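33 kDa chaperonin (Thermotoga maritima, PDB 1VQ0) probably acts as a redox-regulated molecular chaperone that keeps thermally unfolding and oxidatively damaged proteins from aggregating irreversibly. Local coordinates at residues A[140-145]-A[152-157]; A[253-258]-A[293-298]. All blocks are in the same frame, centred on the assembly; numbering follows the deposited sequence.

Contact 1: A[140-145]-A[152-157]; sequences QVPLVS and LAYYFA
Tyr154 meets Val144 through a methyl set over the face of its ring: CG2 of Val144 lies 3.4 Å from CG of Tyr154, over the base of the ring rather than over its hydroxyl end. The contact depends on the tyrosine torsion. With CG anti to the backbone N (chi1 -179°), the ring leaves the helix on the side of the incoming chain and passes between Val144 and Val141. Here CG2 of Val141 comes within 4.2 Å of CD2 of Tyr154, approaching obliquely. The same methyl also rests against the next helical residue, with Val141 CG2 4.2 Å from Tyr155 CB, so one valine branch touches two successive tyrosines. Pro142 completes the apolar surround with its CD, 4.5 Å from CE2 of Tyr154; its carbonyl O lies oblique to the ring.

No hydrogen bond joins the two segments; shape and apolar contact do the work, although Asp151 OD1 accepts bonds from the backbone N of both Val144 and Ser145 nearby. The hydroxyl of Tyr155 is bonded to Glu160, and Phe137 of the second subunit packs on both Val141 and Tyr154. The strand axis approaches the helix axis to 9.0 Å at 123°. This is a strand-turn-helix connection, in which helix 149-160 folds back over the end of strand 137-142, the edge strand through which the Hsp33 sheet continues into the second subunit.

Contact 2: A[253-258]-A[293-298]; sequences ALLVLD and LKFKVD
Phe295 turns the edge of its ring to Leu255, whose side chain crosses it at about a right angle, in a small helix-to-helix contact of the zinc-binding C-terminal region of Hsp33. Methyl CD2 of Leu255 lies near the ring plane, 3.8 Å from CD2 of Phe295, while the other methyl, CD1, is 4.0 Å from CE2 of that ring. Both methyls thus meet the CD2-CE2 side of the ring, CD2 near its plane and CD1 well off it.

Lys296 is oriented differently. Its chain slides past Leu255 in the opposite direction, bringing its CD within 4.0 Å of Leu255 CD2. Bends at chi2 and chi3, both -73°, shape the lysine so that its ammonium reaches across to the backbone carbonyls of Leu255 and Leu257. There NZ of Lys296 donates twice, in a short bond of 2.7 Å to Leu255 O and a longer one of 3.1 Å to Leu257 O. With an alanine in place of the lysine, both carbonyl oxygens would probably lose this donor, and a gap is likely to open beside Leu255 where the methylenes had packed.

Elsewhere Leu292 touches Leu255, and Leu262 of helix 259-268 packs against Lys296, tying the three helices together. The ammonium stands tilted from the plane of each carbonyl, by 24° at Leu255 O and 26° at Leu257 O.

Overall arrangement
The two contacts show packing at two levels of one Hsp33 chain. Contact 1 is buried, about 15 Å from the chain centre, and lies at the interface with the second subunit; contact 2 is a surface contact about 34 Å from that centre, and the second subunit does not touch it. Their centres are 42 Å apart and their nearest atoms about 25 Å apart, so neither touches the other. Along the chain they follow in series, contact 1 closing before contact 2 opens. Between them in sequence come Cys243 and Cys245, while Cys275 and Cys278 fall within the loop that contact 2 closes; together these four cysteines bind the zinc ion.

Contact 1: A[140-145]-A[152-157]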
ATOM      1  N   GLN A 140      -0.620  -1.993  -2.733  1.00 33.44           N
ATOM      2  CA  GLN A 140      -0.182  -1.662  -4.091  1.00 31.02           C
ATOM      3  C   GLN A 140       0.667  -2.760  -4.728  1.00 31.58           C
ATOM      4  O   GLN A 140       1.580  -3.292  -4.137  1.00 30.78           O
ATOM      5  CB  GLN A 140       0.579  -0.342  -4.121  1.00 30.05           C
ATOM      6  CG  GLN A 140       0.988   0.084  -5.532  1.00 29.82           C
ATOM      7  CD  GLN A 140       1.865   1.327  -5.571  1.00 32.27           C
ATOM      8  OE1 GLN A 140       1.456   2.350  -5.050  1.00 36.17           O
ATOM      9  NE2 GLN A 140       3.094   1.224  -6.138  1.00 29.10           N
ATOM     10  N   VAL A 141       0.304  -3.123  -5.949  1.00 31.55           N
ATOM     11  CA  VAL A 141       1.011  -4.141  -6.710  1.00 31.20           C
ATOM     12  C   VAL A 141       1.287  -3.605  -8.125  1.00 29.95           C
ATOM     13  O   VAL A 141       0.528  -2.785  -8.614  1.00 28.51           O
ATOM     14  CB  VAL A 141       0.231  -5.497  -6.731  1.00 32.11           C
ATOM     15  CG1 VAL A 141       0.062  -6.065  -5.338  1.00 30.75           C
ATOM     16  CG2 VAL A 141      -1.090  -5.394  -7.472  1.00 27.63           C
ATOM     17  N   PRO A 142       2.327  -4.099  -8.791  1.00 28.56           N
ATOM     18  CA  PRO A 142       2.550  -3.736 -10.147  1.00 29.37           C
ATOM     19  C   PRO A 142       1.482  -4.349 -11.038  1.00 29.97           C
ATOM     20  O   PRO A 142       0.909  -5.367 -10.668  1.00 29.33           O
ATOM     21  CB  PRO A 142       3.958  -4.253 -10.464  1.00 30.69           C
ATOM     22  CG  PRO A 142       4.272  -5.267  -9.357  1.00 28.47           C
ATOM     23  CD  PRO A 142       3.279  -5.078  -8.299  1.00 28.23           C
ATOM     24  N   LEU A 143       1.169  -3.673 -12.154  1.00 30.82           N
ATOM     25  CA  LEU A 143       0.165  -4.209 -13.082  1.00 31.62           C
ATOM     26  C   LEU A 143       0.785  -5.429 -13.726  1.00 31.99           C
ATOM     27  O   LEU A 143       1.974  -5.505 -13.885  1.00 30.91           O
ATOM     28  CB  LEU A 143      -0.236  -3.188 -14.131  1.00 31.11           C
ATOM     29  CG  LEU A 143      -1.063  -2.025 -13.689  1.00 29.78           C
ATOM     30  CD1 LEU A 143      -1.101  -0.951 -14.883  1.00 30.25           C
ATOM     31  CD2 LEU A 143      -2.500  -2.460 -13.275  1.00 27.16           C
ATOM     32  N   VAL A 144      -0.051  -6.399 -14.012  1.00 36.29           N
ATOM     33  CA  VAL A 144       0.301  -7.588 -14.706  1.00 38.30           C
ATOM     34  C   VAL A 144       0.124  -7.450 -16.232  1.00 38.75           C
ATOM     35  O   VAL A 144       0.925  -7.968 -16.986  1.00 41.32           O
ATOM     36  CB  VAL A 144      -0.664  -8.748 -14.263  1.00 39.46           C
ATOM     37  CG1 VAL A 144      -0.656  -9.902 -15.323  1.00 42.51           C
ATOM     38  CG2 VAL A 144      -0.243  -9.254 -12.928  1.00 41.87           C
ATOM     39  N   SER A 145      -1.004  -6.898 -16.668  1.00 38.86           N
ATOM     40  CA  SER A 145      -1.342  -6.766 -18.110  1.00 38.91           C
ATOM     41  C   SER A 145      -2.052  -5.470 -18.438  1.00 38.75           C
ATOM     42  O   SER A 145      -2.021  -5.060 -19.579  1.00 41.64           O
ATOM     43  CB  SER A 145      -2.273  -7.878 -18.576  1.00 39.28           C
ATOM     44  OG  SER A 145      -3.561  -7.809 -17.999  1.00 37.16           O
ATOM     45  N   LEU A 152      -6.437  -7.422 -11.127  1.00 33.04           N
ATOM     46  CA  LEU A 152      -7.209  -7.560  -9.896  1.00 33.98           C
ATOM     47  C   LEU A 152      -7.100  -8.944  -9.345  1.00 33.19           C
ATOM     48  O   LEU A 152      -6.918  -9.117  -8.146  1.00 34.21           O
ATOM     49  CB  LEU A 152      -8.693  -7.253 -10.095  1.00 34.10           C
ATOM     50  CG  LEU A 152      -9.370  -6.403  -9.017  1.00 39.11           C
ATOM     51  CD1 LEU A 152     -10.757  -6.646  -8.978  1.00 38.60           C
ATOM     52  CD2 LEU A 152      -8.929  -6.542  -7.715  1.00 37.29           C
ATOM     53  N   ALA A 153      -7.149  -9.934 -10.225  1.00 32.79           N
ATOM     54  CA  ALA A 153      -6.856 -11.337  -9.804  1.00 34.50           C
ATOM     55  C   ALA A 153      -5.488 -11.481  -9.136  1.00 35.45           C
ATOM     56  O   ALA A 153      -5.377 -12.108  -8.136  1.00 35.76           O
ATOM     57  CB  ALA A 153      -6.982 -12.303 -10.989  1.00 34.60           C
ATOM     58  N   TYR A 154      -4.467 -10.807  -9.676  1.00 36.43           N
ATOM     59  CA  TYR A 154      -3.124 -10.827  -9.094  1.00 36.17           C
ATOM     60  C   TYR A 154      -3.029 -10.110  -7.739  1.00 35.69           C
ATOM     61  O   TYR A 154      -2.350 -10.587  -6.827  1.00 38.01           O
ATOM     62  CB  TYR A 154      -2.126 -10.264 -10.087  1.00 36.14           C
ATOM     63  CG  TYR A 154      -0.679 -10.234  -9.679  1.00 35.21           C
ATOM     64  CD1 TYR A 154       0.079 -11.385  -9.597  1.00 34.62           C
ATOM     65  CD2 TYR A 154      -0.064  -9.030  -9.418  1.00 35.14           C
ATOM     66  CE1 TYR A 154       1.415 -11.338  -9.199  1.00 38.23           C
ATOM     67  CE2 TYR A 154       1.232  -8.956  -9.059  1.00 34.98           C
ATOM     68  CZ  TYR A 154       1.974 -10.079  -8.957  1.00 35.64           C
ATOM     69  OH  TYR A 154       3.252  -9.908  -8.586  1.00 38.69           O
ATOM     70  N   TYR A 155      -3.696  -8.982  -7.606  1.00 34.48           N
ATOM     71  CA  TYR A 155      -3.851  -8.321  -6.304  1.00 33.60           C
ATOM     72  C   TYR A 155      -4.372  -9.380  -5.281  1.00 34.80           C
ATOM     73  O   TYR A 155      -3.746  -9.648  -4.202  1.00 36.52           O
ATOM     74  CB  TYR A 155      -4.789  -7.102  -6.373  1.00 33.26           C
ATOM     75  CG  TYR A 155      -5.294  -6.791  -5.024  1.00 31.31           C
ATOM     76  CD1 TYR A 155      -4.530  -6.017  -4.135  1.00 31.56           C
ATOM     77  CD2 TYR A 155      -6.539  -7.305  -4.579  1.00 32.79           C
ATOM     78  CE1 TYR A 155      -4.982  -5.772  -2.813  1.00 37.01           C
ATOM     79  CE2 TYR A 155      -6.985  -7.107  -3.272  1.00 33.33           C
ATOM     80  CZ  TYR A 155      -6.227  -6.330  -2.380  1.00 36.86           C
ATOM     81  OH  TYR A 155      -6.648  -6.152  -1.075  1.00 34.33           O
ATOM     82  N   PHE A 156      -5.465 -10.044  -5.646  1.00 32.26           N
ATOM     83  CA  PHE A 156      -6.058 -10.997  -4.693  1.00 32.75           C
ATOM     84  C   PHE A 156      -5.093 -12.135  -4.348  1.00 32.29           C
ATOM     85  O   PHE A 156      -4.851 -12.385  -3.154  1.00 33.17           O
ATOM     86  CB  PHE A 156      -7.466 -11.485  -5.134  1.00 32.12           C
ATOM     87  CG  PHE A 156      -8.567 -10.496  -4.791  1.00 33.70           C
ATOM     88  CD1 PHE A 156      -9.050 -10.411  -3.485  1.00 30.68           C
ATOM     89  CD2 PHE A 156      -9.132  -9.641  -5.774  1.00 28.45           C
ATOM     90  CE1 PHE A 156     -10.070  -9.474  -3.157  1.00 31.99           C
ATOM     91  CE2 PHE A 156     -10.132  -8.699  -5.423  1.00 33.18           C
ATOM     92  CZ  PHE A 156     -10.585  -8.616  -4.135  1.00 31.64           C
ATOM     93  N   ALA A 157      -4.500 -12.781  -5.364  1.00 31.80           N
ATOM     94  CA  ALA A 157      -3.535 -13.858  -5.131  1.00 33.17           C
ATOM     95  C   ALA A 157      -2.351 -13.412  -4.213  1.00 35.52           C
ATOM     96  O   ALA A 157      -1.996 -14.090  -3.249  1.00 37.17           O
ATOM     97  CB  ALA A 157      -3.009 -14.474  -6.484  1.00 30.42           C
TER

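Contact 2: A[253-258]-A[293-298]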
ATOM      1  N   ALA A 253     -15.979  22.344   0.749  1.00 45.36           N
ATOM      2  CA  ALA A 253     -14.820  22.223  -0.135  1.00 45.93           C
ATOM      3  C   ALA A 253     -14.269  23.620  -0.436  1.00 46.40           C
ATOM      4  O   ALA A 253     -13.071  23.812  -0.540  1.00 47.11           O
ATOM      5  CB  ALA A 253     -15.180  21.460  -1.436  1.00 46.26           C
ATOM      6  N   LEU A 254     -15.146  24.605  -0.568  1.00 46.46           N
ATOM      7  CA  LEU A 254     -14.686  25.953  -0.847  1.00 46.35           C
ATOM      8  C   LEU A 254     -14.125  26.638   0.376  1.00 46.99           C
ATOM      9  O   LEU A 254     -13.259  27.499   0.255  1.00 47.07           O
ATOM     10  CB  LEU A 254     -15.826  26.799  -1.402  1.00 46.47           C
ATOM     11  CG  LEU A 254     -16.358  26.424  -2.784  1.00 46.00           C
ATOM     12  CD1 LEU A 254     -17.583  27.284  -3.080  1.00 47.04           C
ATOM     13  CD2 LEU A 254     -15.308  26.545  -3.913  1.00 42.86           C
ATOM     14  N   LEU A 255     -14.629  26.275   1.552  1.00 48.04           N
ATOM     15  CA  LEU A 255     -14.149  26.849   2.814  1.00 48.89           C
ATOM     16  C   LEU A 255     -12.686  26.491   3.170  1.00 49.57           C
ATOM     17  O   LEU A 255     -12.006  27.255   3.871  1.00 49.38           O
ATOM     18  CB  LEU A 255     -15.076  26.455   3.971  1.00 49.03           C
ATOM     19  CG  LEU A 255     -16.261  27.390   4.232  1.00 50.15           C
ATOM     20  CD1 LEU A 255     -17.070  26.896   5.446  1.00 50.46           C
ATOM     21  CD2 LEU A 255     -15.831  28.863   4.448  1.00 49.62           C
ATOM     22  N   VAL A 256     -12.225  25.350   2.664  1.00 50.53           N
ATOM     23  CA  VAL A 256     -10.849  24.893   2.835  1.00 51.47           C
ATOM     24  C   VAL A 256      -9.860  25.602   1.899  1.00 51.57           C
ATOM     25  O   VAL A 256      -8.644  25.477   2.076  1.00 51.62           O
ATOM     26  CB  VAL A 256     -10.716  23.354   2.621  1.00 52.02           C
ATOM     27  CG1 VAL A 256     -11.621  22.579   3.605  1.00 53.67           C
ATOM     28  CG2 VAL A 256     -10.999  22.954   1.187  1.00 51.54           C
ATOM     29  N   LEU A 257     -10.372  26.318   0.896  1.00 51.56           N
ATOM     30  CA  LEU A 257      -9.515  27.039  -0.033  1.00 51.54           C
ATOM     31  C   LEU A 257      -8.977  28.309   0.604  1.00 52.39           C
ATOM     32  O   LEU A 257      -9.615  28.897   1.478  1.00 52.41           O
ATOM     33  CB  LEU A 257     -10.276  27.426  -1.294  1.00 51.19           C
ATOM     34  CG  LEU A 257     -10.903  26.327  -2.144  1.00 50.72           C
ATOM     35  CD1 LEU A 257     -11.715  26.996  -3.263  1.00 50.38           C
ATOM     36  CD2 LEU A 257      -9.863  25.346  -2.718  1.00 49.32           C
ATOM     37  N   ASP A 258      -7.802  28.732   0.149  1.00 53.29           N
ATOM     38  CA  ASP A 258      -7.226  30.013   0.571  1.00 54.11           C
ATOM     39  C   ASP A 258      -8.183  31.161   0.318  1.00 54.06           C
ATOM     40  O   ASP A 258      -8.935  31.136  -0.641  1.00 54.33           O
ATOM     41  CB  ASP A 258      -5.919  30.296  -0.169  1.00 54.36           C
ATOM     42  CG  ASP A 258      -4.786  29.443   0.320  1.00 55.41           C
ATOM     43  OD1 ASP A 258      -5.063  28.353   0.874  1.00 56.75           O
ATOM     44  OD2 ASP A 258      -3.592  29.786   0.182  1.00 56.07           O
ATOM     45  N   LEU A 293     -16.311  34.135   2.615  1.00 51.87           N
ATOM     46  CA  LEU A 293     -15.191  35.044   2.934  1.00 53.72           C
ATOM     47  C   LEU A 293     -15.353  35.755   4.289  1.00 55.11           C
ATOM     48  O   LEU A 293     -14.430  35.771   5.105  1.00 55.02           O
ATOM     49  CB  LEU A 293     -15.053  36.119   1.847  1.00 53.97           C
ATOM     50  CG  LEU A 293     -14.434  35.755   0.490  1.00 54.20           C
ATOM     51  CD1 LEU A 293     -14.822  36.820  -0.551  1.00 52.58           C
ATOM     52  CD2 LEU A 293     -12.908  35.619   0.586  1.00 54.57           C
ATOM     53  N   LYS A 294     -16.524  36.353   4.501  1.00 56.80           N
ATOM     54  CA  LYS A 294     -16.910  36.903   5.801  1.00 58.27           C
ATOM     55  C   LYS A 294     -16.655  35.854   6.902  1.00 58.98           C
ATOM     56  O   LYS A 294     -16.130  36.175   7.971  1.00 58.86           O
ATOM     57  CB  LYS A 294     -18.385  37.349   5.769  1.00 58.59           C
ATOM     58  CG  LYS A 294     -18.781  38.392   6.822  1.00 60.26           C
ATOM     59  CD  LYS A 294     -20.154  39.027   6.529  1.00 61.97           C
ATOM     60  CE  LYS A 294     -21.284  37.982   6.517  1.00 63.98           C
ATOM     61  NZ  LYS A 294     -22.584  38.525   6.034  1.00 64.23           N
ATOM     62  N   PHE A 295     -17.001  34.597   6.609  1.00 59.94           N
ATOM     63  CA  PHE A 295     -16.759  33.461   7.516  1.00 60.88           C
ATOM     64  C   PHE A 295     -15.279  33.014   7.586  1.00 60.23           C
ATOM     65  O   PHE A 295     -14.894  32.354   8.545  1.00 60.56           O
ATOM     66  CB  PHE A 295     -17.665  32.268   7.147  1.00 61.48           C
ATOM     67  CG  PHE A 295     -17.633  31.151   8.157  1.00 65.04           C
ATOM     68  CD1 PHE A 295     -18.304  31.270   9.365  1.00 67.95           C
ATOM     69  CD2 PHE A 295     -16.897  29.994   7.916  1.00 68.42           C
ATOM     70  CE1 PHE A 295     -18.260  30.246  10.310  1.00 69.49           C
ATOM     71  CE2 PHE A 295     -16.851  28.963   8.856  1.00 70.08           C
ATOM     72  CZ  PHE A 295     -17.538  29.090  10.053  1.00 70.11           C
ATOM     73  N   LYS A 296     -14.465  33.373   6.591  1.00 59.49           N
ATOM     74  CA  LYS A 296     -13.019  33.094   6.622  1.00 58.95           C
ATOM     75  C   LYS A 296     -12.278  33.979   7.633  1.00 58.87           C
ATOM     76  O   LYS A 296     -11.372  33.507   8.332  1.00 58.72           O
ATOM     77  CB  LYS A 296     -12.384  33.293   5.243  1.00 58.85           C
ATOM     78  CG  LYS A 296     -12.924  32.354   4.141  1.00 58.74           C
ATOM     79  CD  LYS A 296     -12.441  30.909   4.279  1.00 56.70           C
ATOM     80  CE  LYS A 296     -10.982  30.752   3.893  1.00 53.57           C
ATOM     81  NZ  LYS A 296     -10.496  29.425   4.350  1.00 52.87           N
ATOM     82  N   VAL A 297     -12.651  35.261   7.680  1.00 58.50           N
ATOM     83  CA  VAL A 297     -12.047  36.227   8.612  1.00 58.20           C
ATOM     84  C   VAL A 297     -12.764  36.230   9.974  1.00 58.21           C
ATOM     85  O   VAL A 297     -12.267  36.805  10.943  1.00 58.20           O
ATOM     86  CB  VAL A 297     -12.032  37.653   8.018  1.00 57.97           C
ATOM     87  CG1 VAL A 297     -11.458  38.666   9.017  1.00 55.89           C
ATOM     88  CG2 VAL A 297     -11.221  37.686   6.733  1.00 55.89           C
ATOM     89  N   ASP A 298     -13.915  35.560  10.050  1.00 58.26           N
ATOM     90  CA  ASP A 298     -14.629  35.397  11.328  1.00 57.80           C
ATOM     91  C   ASP A 298     -14.224  34.111  12.097  1.00 57.05           C
ATOM     92  O   ASP A 298     -14.275  34.089  13.341  1.00 56.93           O
ATOM     93  CB  ASP A 298     -16.149  35.503  11.114  1.00 57.95           C
ATOM     94  CG  ASP A 298     -16.646  36.961  11.156  1.00 57.73           C
ATOM     95  OD1 ASP A 298     -15.920  37.818  11.698  1.00 57.01           O
ATOM     96  OD2 ASP A 298     -17.743  37.349  10.691  1.00 57.31           O
TER